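PDB 4Z7X: MdbA from Actinomyces oris, which probably forms disulfide bonds in exported proteins as a thiol-disulfide oxidoreductase of the thioredoxin fold, in a pathway linked to sortase-mediated pilus assembly. Local coordinates for residues F63-S68 with S125-A130; N82-L85 with K89-L92; P96-L99 with T105-V108; P197-F200 with K205-L208. All blocks are in the same frame, centred on the assembly; numbering follows the deposited sequence.

Contact 1: F63-S68 with S125-A130; sequences FDYSCS and SFHNAA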
ATOM      1  N   PHE A  63      -3.871  -5.344  -1.408  1.00 11.32           N
ATOM      2  CA  PHE A  63      -3.395  -5.871  -0.125  1.00 11.44           C
ATOM      3  C   PHE A  63      -4.337  -5.505   1.013  1.00 10.60           C
ATOM      4  O   PHE A  63      -5.187  -4.619   0.889  1.00 10.57           O
ATOM      5  CB  PHE A  63      -2.010  -5.304   0.166  1.00 13.16           C
ATOM      6  CG  PHE A  63      -2.027  -3.859   0.560  1.00 10.95           C
ATOM      7  CD1 PHE A  63      -2.018  -2.841  -0.375  1.00 13.34           C
ATOM      8  CD2 PHE A  63      -2.208  -3.528   1.885  1.00 11.23           C
ATOM      9  CE1 PHE A  63      -2.093  -1.526   0.048  1.00 13.72           C
ATOM     10  CE2 PHE A  63      -2.273  -2.231   2.310  1.00 11.35           C
ATOM     11  CZ  PHE A  63      -2.233  -1.213   1.379  1.00 13.74           C
ATOM     12  N   ASP A  64      -4.202  -6.260   2.104  1.00 11.07           N
ATOM     13  CA  ASP A  64      -4.848  -5.983   3.396  1.00 11.71           C
ATOM     14  C   ASP A  64      -3.739  -6.002   4.460  1.00 11.47           C
ATOM     15  O   ASP A  64      -2.984  -6.975   4.545  1.00 11.33           O
ATOM     16  CB  ASP A  64      -5.900  -7.075   3.682  1.00 12.71           C
ATOM     17  CG  ASP A  64      -6.721  -6.828   4.942  1.00 11.68           C
ATOM     18  OD1 ASP A  64      -6.249  -6.113   5.828  1.00 12.44           O
ATOM     19  OD2 ASP A  64      -7.833  -7.403   5.066  1.00 15.50           O
ATOM     20  N   TYR A  65      -3.638  -4.939   5.233  1.00 10.26           N
ATOM     21  CA  TYR A  65      -2.701  -4.868   6.343  1.00 10.96           C
ATOM     22  C   TYR A  65      -2.797  -6.009   7.354  1.00 11.99           C
ATOM     23  O   TYR A  65      -1.836  -6.256   8.085  1.00 14.37           O
ATOM     24  CB  TYR A  65      -2.778  -3.517   7.085  1.00 11.18           C
ATOM     25  CG  TYR A  65      -2.190  -2.339   6.316  1.00 10.06           C
ATOM     26  CD1 TYR A  65      -0.865  -2.354   5.938  1.00  9.67           C
ATOM     27  CD2 TYR A  65      -2.969  -1.268   5.917  1.00 11.69           C
ATOM     28  CE1 TYR A  65      -0.299  -1.316   5.245  1.00 10.06           C
ATOM     29  CE2 TYR A  65      -2.426  -0.216   5.203  1.00 11.21           C
ATOM     30  CZ  TYR A  65      -1.097  -0.252   4.853  1.00  9.96           C
ATOM     31  OH  TYR A  65      -0.572   0.764   4.126  1.00 11.61           O
ATOM     32  N   SER A  66      -3.943  -6.671   7.414  1.00 11.41           N
ATOM     33  CA  SER A  66      -4.152  -7.799   8.330  1.00 11.62           C
ATOM     34  C   SER A  66      -4.018  -9.181   7.684  1.00 11.41           C
ATOM     35  O   SER A  66      -4.318 -10.192   8.332  1.00 13.95           O
ATOM     36  CB  SER A  66      -5.526  -7.704   8.985  1.00 12.77           C
ATOM     37  OG  SER A  66      -5.604  -6.569   9.832  1.00 14.74           O
ATOM     38  N   CYS A  67      -3.472  -9.215   6.467  1.00 13.14           N
ATOM     39  CA  CYS A  67      -3.288 -10.461   5.701  1.00 13.70           C
ATOM     40  C   CYS A  67      -1.848 -10.959   5.831  1.00 13.24           C
ATOM     41  O   CYS A  67      -0.874 -10.265   5.437  1.00 14.46           O
ATOM     42  CB  CYS A  67      -3.666 -10.239   4.222  1.00 14.87           C
ATOM     43  SG  CYS A  67      -3.224 -11.641   3.156  1.00 17.28           S
ATOM     44  N   SER A  68      -1.693 -12.167   6.345  1.00 14.37           N
ATOM     45  CA  SER A  68      -0.344 -12.717   6.532  1.00 15.76           C
ATOM     46  C   SER A  68       0.405 -12.950   5.245  1.00 13.11           C
ATOM     47  O   SER A  68       1.626 -12.798   5.214  1.00 14.51           O
ATOM     48  CB  SER A  68      -0.428 -14.009   7.364  1.00 14.75           C
ATOM     49  OG  SER A  68      -1.119 -15.034   6.672  1.00 19.89           O
ATOM     50  N   SER A 125       7.820   3.923   3.402  1.00 10.40           N
ATOM     51  CA  SER A 125       8.541   3.342   4.528  0.60 12.21           C
ATOM     52  C   SER A 125       7.588   2.990   5.655  1.00  8.89           C
ATOM     53  O   SER A 125       7.728   1.966   6.340  1.00 10.92           O
ATOM     54  CB  SER A 125       9.580   4.320   5.033  0.60 13.81           C
ATOM     55  OG  SER A 125      10.589   4.447   4.088  0.60 17.55           O
ATOM     56  N   PHE A 126       6.576   3.832   5.846  1.00  9.92           N
ATOM     57  CA  PHE A 126       5.577   3.555   6.904  1.00 10.15           C
ATOM     58  C   PHE A 126       4.736   2.339   6.543  1.00  9.10           C
ATOM     59  O   PHE A 126       4.395   1.517   7.390  1.00 11.78           O
ATOM     60  CB  PHE A 126       4.716   4.779   7.164  1.00 11.10           C
ATOM     61  CG  PHE A 126       3.773   4.595   8.310  1.00  9.62           C
ATOM     62  CD1 PHE A 126       4.249   4.458   9.619  1.00 11.33           C
ATOM     63  CD2 PHE A 126       2.424   4.581   8.107  1.00 10.08           C
ATOM     64  CE1 PHE A 126       3.378   4.296  10.672  1.00 12.30           C
ATOM     65  CE2 PHE A 126       1.526   4.414   9.182  1.00 12.27           C
ATOM     66  CZ  PHE A 126       2.013   4.241  10.456  1.00 11.21           C
ATOM     67  N   HIS A 127       4.388   2.235   5.273  1.00 10.22           N
ATOM     68  CA  HIS A 127       3.688   1.050   4.779  1.00 10.94           C
ATOM     69  C   HIS A 127       4.443  -0.211   5.142  1.00 10.90           C
ATOM     70  O   HIS A 127       3.894  -1.167   5.682  1.00 12.12           O
ATOM     71  CB  HIS A 127       3.558   1.167   3.251  1.00 12.02           C
ATOM     72  CG  HIS A 127       2.913   0.003   2.583  1.00 10.99           C
ATOM     73  ND1 HIS A 127       1.558  -0.206   2.602  1.00 11.33           N
ATOM     74  CD2 HIS A 127       3.439  -0.982   1.824  1.00 11.92           C
ATOM     75  CE1 HIS A 127       1.281  -1.283   1.904  1.00 10.60           C
ATOM     76  NE2 HIS A 127       2.409  -1.765   1.406  1.00 12.50           N
ATOM     77  N   ASN A 128       5.725  -0.207   4.822  1.00 11.00           N
ATOM     78  CA  ASN A 128       6.584  -1.324   5.203  1.00 13.44           C
ATOM     79  C   ASN A 128       6.607  -1.561   6.701  1.00 12.09           C
ATOM     80  O   ASN A 128       6.579  -2.728   7.169  1.00 12.79           O
ATOM     81  CB  ASN A 128       8.008  -1.101   4.704  1.00 14.04           C
ATOM     82  CG  ASN A 128       8.926  -2.215   5.130  1.00 15.69           C
ATOM     83  OD1 ASN A 128       8.879  -3.314   4.560  1.00 20.69           O
ATOM     84  ND2 ASN A 128       9.741  -1.974   6.139  1.00 15.39           N
ATOM     85  N   ALA A 129       6.748  -0.481   7.465  1.00 11.17           N
ATOM     86  CA  ALA A 129       6.859  -0.628   8.891  1.00 11.79           C
ATOM     87  C   ALA A 129       5.599  -1.198   9.523  1.00 12.86           C
ATOM     88  O   ALA A 129       5.677  -1.963  10.494  1.00 14.43           O
ATOM     89  CB  ALA A 129       7.279   0.690   9.527  1.00 12.27           C
ATOM     90  N   ALA A 130       4.427  -0.836   8.985  1.00 11.27           N
ATOM     91  CA  ALA A 130       3.163  -1.330   9.529  1.00 12.78           C
ATOM     92  C   ALA A 130       3.053  -2.814   9.251  1.00 14.16           C
ATOM     93  O   ALA A 130       2.594  -3.566  10.091  1.00 13.05           O
ATOM     94  CB  ALA A 130       2.006  -0.606   8.901  1.00 15.64           C
TER
HETATM   95  O   HOH W   1      -0.161  -4.489   9.441  1.00 15.92           O

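Contact 2: N82-L85 with K89-L92; sequences NQLL and KITL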
ATOM      1  N   ASN A  82      11.330  -1.031  -3.980  1.00 10.64           N
ATOM      2  CA  ASN A  82      12.012   0.251  -3.797  0.60 10.66           C
ATOM      3  C   ASN A  82      13.084   0.473  -4.862  1.00  9.88           C
ATOM      4  O   ASN A  82      13.254   1.607  -5.360  1.00 11.84           O
ATOM      5  CB  ASN A  82      12.627   0.350  -2.412  0.60 11.87           C
ATOM      6  CG  ASN A  82      11.577   0.571  -1.348  0.60 13.92           C
ATOM      7  OD1 ASN A  82      10.459   0.950  -1.667  0.60 15.93           O
ATOM      8  ND2 ASN A  82      11.904   0.299  -0.107  0.60 17.54           N
ATOM      9  N   GLN A  83      13.804  -0.610  -5.242  1.00  9.82           N
ATOM     10  CA  GLN A  83      14.840  -0.491  -6.257  1.00 10.13           C
ATOM     11  C   GLN A  83      14.249  -0.200  -7.610  1.00 11.37           C
ATOM     12  O   GLN A  83      14.761   0.658  -8.316  1.00 12.76           O
ATOM     13  CB  GLN A  83      15.715  -1.722  -6.291  1.00 11.07           C
ATOM     14  CG  GLN A  83      16.938  -1.523  -7.110  1.00 10.78           C
ATOM     15  CD  GLN A  83      17.863  -0.488  -6.531  1.00 14.16           C
ATOM     16  OE1 GLN A  83      18.104  -0.448  -5.319  1.00 15.78           O
ATOM     17  NE2 GLN A  83      18.407   0.357  -7.405  1.00 14.39           N
ATOM     18  N   LEU A  84      13.204  -0.935  -7.992  1.00  9.87           N
ATOM     19  CA  LEU A  84      12.528  -0.669  -9.253  1.00 10.45           C
ATOM     20  C   LEU A  84      12.041   0.755  -9.323  1.00 11.01           C
ATOM     21  O   LEU A  84      12.123   1.384 -10.375  1.00 12.21           O
ATOM     22  CB  LEU A  84      11.371  -1.647  -9.451  1.00 12.10           C
ATOM     23  CG  LEU A  84      11.810  -3.073  -9.766  1.00 12.82           C
ATOM     24  CD1 LEU A  84      10.658  -4.014  -9.423  1.00 13.72           C
ATOM     25  CD2 LEU A  84      12.326  -3.290 -11.225  1.00 13.08           C
ATOM     26  N   LEU A  85      11.539   1.300  -8.230  1.00 10.68           N
ATOM     27  CA  LEU A  85      11.157   2.727  -8.238  1.00  9.87           C
ATOM     28  C   LEU A  85      12.363   3.666  -8.398  1.00 11.12           C
ATOM     29  O   LEU A  85      12.318   4.646  -9.142  1.00 12.00           O
ATOM     30  CB  LEU A  85      10.396   3.091  -6.954  1.00 10.80           C
ATOM     31  CG  LEU A  85       8.980   2.559  -6.861  1.00 11.15           C
ATOM     32  CD1 LEU A  85       8.416   2.634  -5.426  1.00 12.56           C
ATOM     33  CD2 LEU A  85       8.074   3.264  -7.879  1.00 11.53           C
ATOM     34  N   LYS A  89      11.710   2.052 -13.202  1.00 10.93           N
ATOM     35  CA  LYS A  89      11.256   0.928 -14.020  0.60 12.81           C
ATOM     36  C   LYS A  89       9.800   0.534 -13.813  1.00 11.90           C
ATOM     37  O   LYS A  89       9.243  -0.201 -14.618  1.00 14.01           O
ATOM     38  CB  LYS A  89      12.129  -0.297 -13.738  0.60 13.69           C
ATOM     39  CG  LYS A  89      13.558  -0.122 -14.237  0.60 17.75           C
ATOM     40  CD  LYS A  89      14.358  -1.412 -14.231  0.60 22.59           C
ATOM     41  CE  LYS A  89      15.676  -1.231 -14.979  0.60 30.46           C
ATOM     42  NZ  LYS A  89      15.541  -1.049 -16.443  0.60 32.79           N
ATOM     43  N   ILE A  90       9.193   0.971 -12.710  1.00 10.81           N
ATOM     44  CA  ILE A  90       7.756   0.747 -12.507  1.00 10.93           C
ATOM     45  C   ILE A  90       7.073   2.016 -12.002  1.00 10.43           C
ATOM     46  O   ILE A  90       7.713   2.894 -11.414  1.00 11.49           O
ATOM     47  CB  ILE A  90       7.449  -0.362 -11.484  1.00 11.11           C
ATOM     48  CG1 ILE A  90       7.979  -0.024 -10.083  1.00 10.79           C
ATOM     49  CG2 ILE A  90       7.991  -1.716 -11.953  1.00 11.43           C
ATOM     50  CD1 ILE A  90       7.583  -1.078  -9.041  1.00 11.20           C
ATOM     51  N   THR A  91       5.768   2.052 -12.201  1.00 10.38           N
ATOM     52  CA  THR A  91       4.867   2.914 -11.453  1.00 10.94           C
ATOM     53  C   THR A  91       4.162   1.971 -10.458  1.00 10.07           C
ATOM     54  O   THR A  91       3.555   1.009 -10.864  1.00 12.33           O
ATOM     55  CB  THR A  91       3.825   3.505 -12.395  1.00 12.34           C
ATOM     56  OG1 THR A  91       4.476   4.365 -13.330  1.00 15.77           O
ATOM     57  CG2 THR A  91       2.778   4.261 -11.629  1.00 15.33           C
ATOM     58  N   LEU A  92       4.321   2.223  -9.177  1.00  9.97           N
ATOM     59  CA  LEU A  92       3.734   1.378  -8.129  1.00  9.56           C
ATOM     60  C   LEU A  92       2.372   1.937  -7.740  1.00 10.63           C
ATOM     61  O   LEU A  92       2.252   3.116  -7.388  1.00 10.21           O
ATOM     62  CB  LEU A  92       4.651   1.307  -6.903  1.00 10.60           C
ATOM     63  CG  LEU A  92       4.119   0.490  -5.727  1.00 11.13           C
ATOM     64  CD1 LEU A  92       4.070  -0.992  -6.082  1.00 12.31           C
ATOM     65  CD2 LEU A  92       4.949   0.676  -4.471  1.00 11.86           C
TER

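Contact 3: P96-L99 with T105-V108; sequences PCKL and TSVV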
ATOM      1  N   PRO A  96      -5.526  -0.628  -1.106  1.00 10.55           N
ATOM      2  CA  PRO A  96      -5.852  -1.190   0.200  1.00 10.13           C
ATOM      3  C   PRO A  96      -7.262  -1.753   0.218  1.00 12.36           C
ATOM      4  O   PRO A  96      -8.136  -1.245  -0.455  1.00 14.70           O
ATOM      5  CB  PRO A  96      -5.768   0.032   1.117  1.00 12.61           C
ATOM      6  CG  PRO A  96      -6.247   1.146   0.245  1.00 12.23           C
ATOM      7  CD  PRO A  96      -5.703   0.829  -1.123  1.00 11.50           C
ATOM      8  N   CYS A  97      -7.460  -2.796   1.005  1.00 11.35           N
ATOM      9  CA  CYS A  97      -8.790  -3.256   1.366  1.00 12.43           C
ATOM     10  C   CYS A  97      -8.844  -3.857   2.758  1.00 13.32           C
ATOM     11  O   CYS A  97      -7.841  -3.960   3.439  1.00 13.17           O
ATOM     12  CB  CYS A  97      -9.299  -4.237   0.298  1.00 16.15           C
ATOM     13  SG  CYS A  97      -8.480  -5.837   0.352  1.00 17.93           S
ATOM     14  N   LYS A  98     -10.042  -4.228   3.180  1.00 13.24           N
ATOM     15  CA  LYS A  98     -10.274  -4.824   4.482  1.00 12.58           C
ATOM     16  C   LYS A  98     -10.955  -6.184   4.293  1.00 14.49           C
ATOM     17  O   LYS A  98     -11.933  -6.514   4.983  1.00 16.52           O
ATOM     18  CB  LYS A  98     -11.113  -3.856   5.332  1.00 16.73           C
ATOM     19  CG  LYS A  98     -11.234  -4.189   6.817  1.00 12.29           C
ATOM     20  CD  LYS A  98     -11.841  -3.025   7.620  1.00 15.95           C
ATOM     21  CE  LYS A  98     -12.241  -3.441   9.019  1.00 20.09           C
ATOM     22  NZ  LYS A  98     -12.951  -2.388   9.793  1.00 22.08           N
ATOM     23  N   LEU A  99     -10.422  -6.985   3.380  1.00 15.98           N
ATOM     24  CA  LEU A  99     -11.029  -8.270   3.056  1.00 17.29           C
ATOM     25  C   LEU A  99     -11.220  -9.162   4.284  1.00 17.20           C
ATOM     26  O   LEU A  99     -12.231  -9.830   4.408  1.00 18.80           O
ATOM     27  CB  LEU A  99     -10.147  -8.973   2.023  1.00 18.19           C
ATOM     28  CG  LEU A  99     -10.643 -10.315   1.512  1.00 21.15           C
ATOM     29  CD1 LEU A  99     -11.981 -10.140   0.789  1.00 24.57           C
ATOM     30  CD2 LEU A  99      -9.630 -10.917   0.577  1.00 22.90           C
ATOM     31  N   THR A 105      -6.846  -3.412  10.445  1.00 11.99           N
ATOM     32  CA  THR A 105      -6.760  -2.765   9.161  1.00 12.97           C
ATOM     33  C   THR A 105      -7.250  -1.326   9.211  1.00 11.47           C
ATOM     34  O   THR A 105      -6.608  -0.453   8.605  1.00 12.95           O
ATOM     35  CB  THR A 105      -7.511  -3.590   8.102  1.00 12.50           C
ATOM     36  OG1 THR A 105      -6.916  -4.891   8.069  1.00 14.65           O
ATOM     37  CG2 THR A 105      -7.479  -2.928   6.724  1.00 14.21           C
ATOM     38  N   SER A 106      -8.362  -1.066   9.915  1.00 11.84           N
ATOM     39  CA  SER A 106      -8.827   0.306  10.051  1.00 12.37           C
ATOM     40  C   SER A 106      -7.848   1.151  10.871  1.00 11.53           C
ATOM     41  O   SER A 106      -7.671   2.326  10.601  1.00 11.51           O
ATOM     42  CB  SER A 106     -10.220   0.385  10.683  1.00 14.02           C
ATOM     43  OG  SER A 106     -11.210  -0.145   9.794  1.00 15.71           O
ATOM     44  N   VAL A 107      -7.268   0.565  11.911  1.00 11.45           N
ATOM     45  CA  VAL A 107      -6.297   1.296  12.726  1.00 11.47           C
ATOM     46  C   VAL A 107      -5.126   1.740  11.843  1.00 10.33           C
ATOM     47  O   VAL A 107      -4.755   2.934  11.823  1.00  9.73           O
ATOM     48  CB  VAL A 107      -5.831   0.467  13.914  1.00 12.63           C
ATOM     49  CG1 VAL A 107      -4.748   1.194  14.695  1.00 15.73           C
ATOM     50  CG2 VAL A 107      -7.016   0.153  14.828  1.00 12.02           C
ATOM     51  N   VAL A 108      -4.557   0.786  11.123  1.00 11.42           N
ATOM     52  CA  VAL A 108      -3.427   1.094  10.243  1.00 10.97           C
ATOM     53  C   VAL A 108      -3.831   2.081   9.152  1.00  9.97           C
ATOM     54  O   VAL A 108      -3.088   3.044   8.898  1.00 10.43           O
ATOM     55  CB  VAL A 108      -2.797  -0.146   9.587  1.00 11.60           C
ATOM     56  CG1 VAL A 108      -1.626   0.274   8.717  1.00 11.61           C
ATOM     57  CG2 VAL A 108      -2.344  -1.146  10.621  1.00 12.98           C
TER

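Contact 4: P197-F200 with K205-L208; sequences PTVF and KVDL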
ATOM      1  N   PRO A 197      -2.561 -11.239  -1.306  1.00 15.31           N
ATOM      2  CA  PRO A 197      -2.454 -10.176  -2.301  1.00 14.57           C
ATOM      3  C   PRO A 197      -2.972 -10.592  -3.676  1.00 14.18           C
ATOM      4  O   PRO A 197      -3.073 -11.774  -3.966  1.00 17.43           O
ATOM      5  CB  PRO A 197      -0.947  -9.919  -2.360  1.00 16.81           C
ATOM      6  CG  PRO A 197      -0.332 -11.205  -1.990  1.00 19.76           C
ATOM      7  CD  PRO A 197      -1.253 -11.888  -1.035  1.00 18.54           C
ATOM      8  N   THR A 198      -3.308  -9.594  -4.508  1.00 13.87           N
ATOM      9  CA  THR A 198      -3.531  -9.795  -5.929  1.00 13.34           C
ATOM     10  C   THR A 198      -2.619  -8.793  -6.612  1.00 11.74           C
ATOM     11  O   THR A 198      -2.592  -7.619  -6.219  1.00 12.88           O
ATOM     12  CB  THR A 198      -5.010  -9.594  -6.367  1.00 16.42           C
ATOM     13  OG1 THR A 198      -5.841 -10.588  -5.755  1.00 18.92           O
ATOM     14  CG2 THR A 198      -5.109  -9.718  -7.863  1.00 21.38           C
ATOM     15  N   VAL A 199      -1.878  -9.245  -7.607  1.00 11.64           N
ATOM     16  CA  VAL A 199      -0.897  -8.395  -8.299  1.00 11.49           C
ATOM     17  C   VAL A 199      -1.164  -8.391  -9.807  1.00 12.22           C
ATOM     18  O   VAL A 199      -1.408  -9.436 -10.426  1.00 13.56           O
ATOM     19  CB  VAL A 199       0.537  -8.923  -7.982  1.00 12.89           C
ATOM     20  CG1 VAL A 199       1.606  -8.128  -8.698  1.00 15.15           C
ATOM     21  CG2 VAL A 199       0.812  -8.866  -6.469  1.00 13.90           C
ATOM     22  N   PHE A 200      -1.095  -7.192 -10.396  1.00 11.69           N
ATOM     23  CA  PHE A 200      -1.151  -7.023 -11.842  1.00 12.02           C
ATOM     24  C   PHE A 200       0.081  -6.257 -12.286  1.00 12.18           C
ATOM     25  O   PHE A 200       0.593  -5.385 -11.555  1.00 10.84           O
ATOM     26  CB  PHE A 200      -2.402  -6.247 -12.220  1.00 13.06           C
ATOM     27  CG  PHE A 200      -3.673  -6.940 -11.885  1.00 12.41           C
ATOM     28  CD1 PHE A 200      -4.283  -7.763 -12.817  1.00 14.93           C
ATOM     29  CD2 PHE A 200      -4.308  -6.698 -10.668  1.00 15.70           C
ATOM     30  CE1 PHE A 200      -5.455  -8.410 -12.509  1.00 16.63           C
ATOM     31  CE2 PHE A 200      -5.494  -7.329 -10.348  1.00 15.67           C
ATOM     32  CZ  PHE A 200      -6.074  -8.190 -11.280  1.00 15.86           C
ATOM     33  N   LYS A 205      -2.657 -10.179 -14.934  1.00 18.70           N
ATOM     34  CA  LYS A 205      -2.525 -10.896 -13.663  0.60 18.77           C
ATOM     35  C   LYS A 205      -1.139 -11.545 -13.550  1.00 18.59           C
ATOM     36  O   LYS A 205      -0.611 -12.146 -14.524  1.00 27.78           O
ATOM     37  CB  LYS A 205      -3.620 -11.969 -13.552  0.60 27.60           C
ATOM     38  CG  LYS A 205      -3.660 -12.645 -12.193  0.60 39.99           C
ATOM     39  CD  LYS A 205      -4.307 -11.775 -11.119  0.60 41.18           C
ATOM     40  CE  LYS A 205      -5.673 -12.332 -10.709  0.60 39.75           C
ATOM     41  NZ  LYS A 205      -5.615 -13.746 -10.202  0.60 50.11           N
ATOM     42  N   VAL A 206      -0.554 -11.436 -12.358  1.00 15.78           N
ATOM     43  CA  VAL A 206       0.722 -12.042 -12.045  1.00 16.25           C
ATOM     44  C   VAL A 206       0.490 -13.263 -11.175  1.00 19.01           C
ATOM     45  O   VAL A 206      -0.172 -13.171 -10.166  1.00 21.57           O
ATOM     46  CB  VAL A 206       1.635 -11.039 -11.345  1.00 19.91           C
ATOM     47  CG1 VAL A 206       2.920 -11.701 -10.890  1.00 25.44           C
ATOM     48  CG2 VAL A 206       1.950  -9.845 -12.271  1.00 17.47           C
ATOM     49  N   ASP A 207       1.057 -14.405 -11.586  1.00 24.14           N
ATOM     50  CA  ASP A 207       0.997 -15.650 -10.822  1.00 27.45           C
ATOM     51  C   ASP A 207       1.874 -15.490  -9.586  1.00 20.09           C
ATOM     52  O   ASP A 207       3.102 -15.427  -9.685  1.00 26.29           O
ATOM     53  CB  ASP A 207       1.475 -16.826 -11.693  1.00 27.24           C
ATOM     54  CG  ASP A 207       1.462 -18.179 -10.976  1.00 33.13           C
ATOM     55  OD1 ASP A 207       1.085 -18.230  -9.791  1.00 32.65           O
ATOM     56  OD2 ASP A 207       1.840 -19.212 -11.616  1.00 42.48           O
ATOM     57  N   LEU A 208       1.237 -15.455  -8.414  1.00 20.99           N
ATOM     58  CA  LEU A 208       1.959 -15.256  -7.171  1.00 21.09           C
ATOM     59  C   LEU A 208       2.865 -16.416  -6.838  1.00 18.56           C
ATOM     60  O   LEU A 208       3.876 -16.249  -6.138  1.00 18.96           O
ATOM     61  CB  LEU A 208       0.994 -15.070  -6.031  1.00 22.13           C
ATOM     62  CG  LEU A 208       0.070 -13.874  -6.089  1.00 27.12           C
ATOM     63  CD1 LEU A 208      -0.880 -14.042  -4.923  1.00 29.81           C
ATOM     64  CD2 LEU A 208       0.855 -12.589  -5.978  1.00 29.75           C
TER
HETATM   65  O   HOH W   2      -2.091 -12.017  -8.464  1.00 18.11           O

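Contact 1: F63-S68 with S125-A130
Phe-63, the last residue of strand 58-63, offers a ring face to the imidazole edge of His-127: CE1 of His-127 lies 3.6 Å from CZ of Phe-63, an edge-to-face pair with the planes at 81°. The chain then makes a type I turn from Asp-64 to Cys-67. Within it Asp-64 OD1 takes the backbone N of Ser-66 at 2.9 Å, an Asx turn. Tyr-65 follows with CG beside its own backbone N (chi1 -72°), which sends the ring across to the helix, where OH and His-127 ND1 share a hydrogen bond of 2.8 Å. Phe-63 CE2 sits over the centre of the Tyr-65 ring, so Phe-63, Tyr-65 and His-127 form one aromatic cluster. CE1 of Tyr-65 also brushes CB of Ala-130 at 4.4 Å, and a water donates to both Tyr-65 O and Ala-130 O. The side chain of Cys-67 N-caps helix 68-86; with Cys-70 it fits the thioredoxin-type CxxC pattern and is probably half of the redox pair. The cluster is buried between helix 123-140, which carries His-127, and the end of strand 58-63, with Met-112 of helix 103-118 against Tyr-65 and His-127, and Glu-74 of helix 68-86 against His-127.

Contact 2: N82-L85 with K89-L92
The second half of a beta-alpha-beta unit is closed here: helix 68-86 ends, the chain turns within a few residues, and strand 91-96 begins alongside the end of the helix. Leu-84 O accepts the backbone N of Lys-89 at 2.9 Å in a nearly straight bond (170° at the hydrogen), tying the last turn of the helix to the approach of the strand. Beside this bond the two segments meet through aliphatic groups. Leu-84 sets CB against CG1 of Ile-90 at 3.8 Å, while its CD2 branch meets CB of Lys-89 at 3.9 Å. Ile-90 holds CG1 between its backbone N and carbonyl carbon (chi1 62°), and this turns the branch toward the helix, where it also meets CD2 of Leu-85 at 4.0 Å. The same CD2 methyl rests 3.6 Å from Ile-90 O and 4.1 Å from Leu-92 CB, so Leu-85 spans Ile-90, just before the strand, and Leu-92 within it. Leu-124 of helix 123-140 and Tyr-43 of strand 41-43 pack against both Leu-85 and Leu-92, and Val-221 of helix 216-222 against Leu-84 and Ile-90. Such a tight return from helix to parallel strand, sealed by leucine and isoleucine, belongs to the beta-alpha-beta crossover of the thioredoxin fold.

Contact 3: P96-L99 with T105-V108
Lys-98 has CG opposite its backbone N (chi1 -169°) and every later torsion within about 12° of fully extended, which carries NZ across the first turn of helix 103-118 to Ser-106. There the hydroxyl, held beside the serine's own backbone N (chi1 -68°), accepts a hydrogen bond from NZ of 2.8 Å. The contact belongs to the thioredoxin fold, at the place where the chain leaves strand 91-96 and enters the helical region inserted after it, as in DsbA-like oxidoreductases. Thr-105 supplies the apolar part. Its CG2 methyl faces the loop, 3.5 Å from Cys-97 O and 4.0 Å from Lys-98 CG, so the aliphatic root of the lysine lies against a methyl while its charged end passes on to the next residue of the helix. The other branch, OG1, turns to Asp-64 and Ser-66 in the loop that precedes helix 68-86. Thr-105 thereby joins this helix to two loops through its two branches. Around the lysine, Glu-103 OE1 forms a salt bridge with NZ, a second partner that would partly balance its charge, and Asp-185 OD1 of helix 178-190 takes the backbone N. On its way to the serine the lysine chain stays near the hydroxyl, with CD 3.7 Å and CE 3.5 Å from Ser-106 OG.

Contact 4: P197-F200 with K205-L208
Val-199 stands at the apolar centre, its two methyls given to different partners: CG1 meets Val-206 CB at 3.9 Å, and CG2 meets Leu-208 CD2 at 3.8 Å. With CG1 opposite the backbone N (chi1 178°), it is this methyl that turns to Val-206 and CG2 that turns to Leu-208. The other methyl of Leu-208, CD1, lies 4.1 Å from CG of Pro-197, which follows a cis peptide bond and touches Cys-70 of the CxxC pattern, consistent with the cis-proline loop of thioredoxin-fold proteins. Phe-200 and Lys-205 form a non-hydrogen-bonded antiparallel pair with both side chains on one side of the sheet. There, in one of its two modelled conformers, Lys-205 places CD 4.3 Å from the centre of the Phe-200 ring, a tentative off-centre CH-pi contact. At the polar edge Val-206 N gives a 2.9 Å bond to Val-199 O. Beyond it residues 206-208 move off strand 198-201, and a water takes over, accepting from Val-199 N at 2.9 Å and donating to Val-206 O. This implies that a single water stands in for the next direct backbone bond where the edge segment leaves the sheet, while aliphatic contacts hold the departing chain.

Contacts 1 and 3 adjoin, their centres 9 Å apart: Asp-64 OD1 and Thr-105 OG1, 2.6 Å apart, join the loop of residues 63-68 to helix 103-118, and so tie the approach to Cys-67 to the inserted helices. Contact 4 also reaches the probable CxxC pair, through Pro-197, although its nearest atoms stay about 5 Å from contact 1. Contact 2 lies at the far end of helix 68-86, its centre about 24 Å from that of contact 3 and across the chain's centre, and it shares the central sheet with contact 4. The bound (2S)-3-(cyclohexylamino)-2-hydroxypropane-1-sulfonic acid, whose pocket Tyr-43 helps to line, lies about 7 Å from the Leu-85 side chain and about 10 Å from that of His-127.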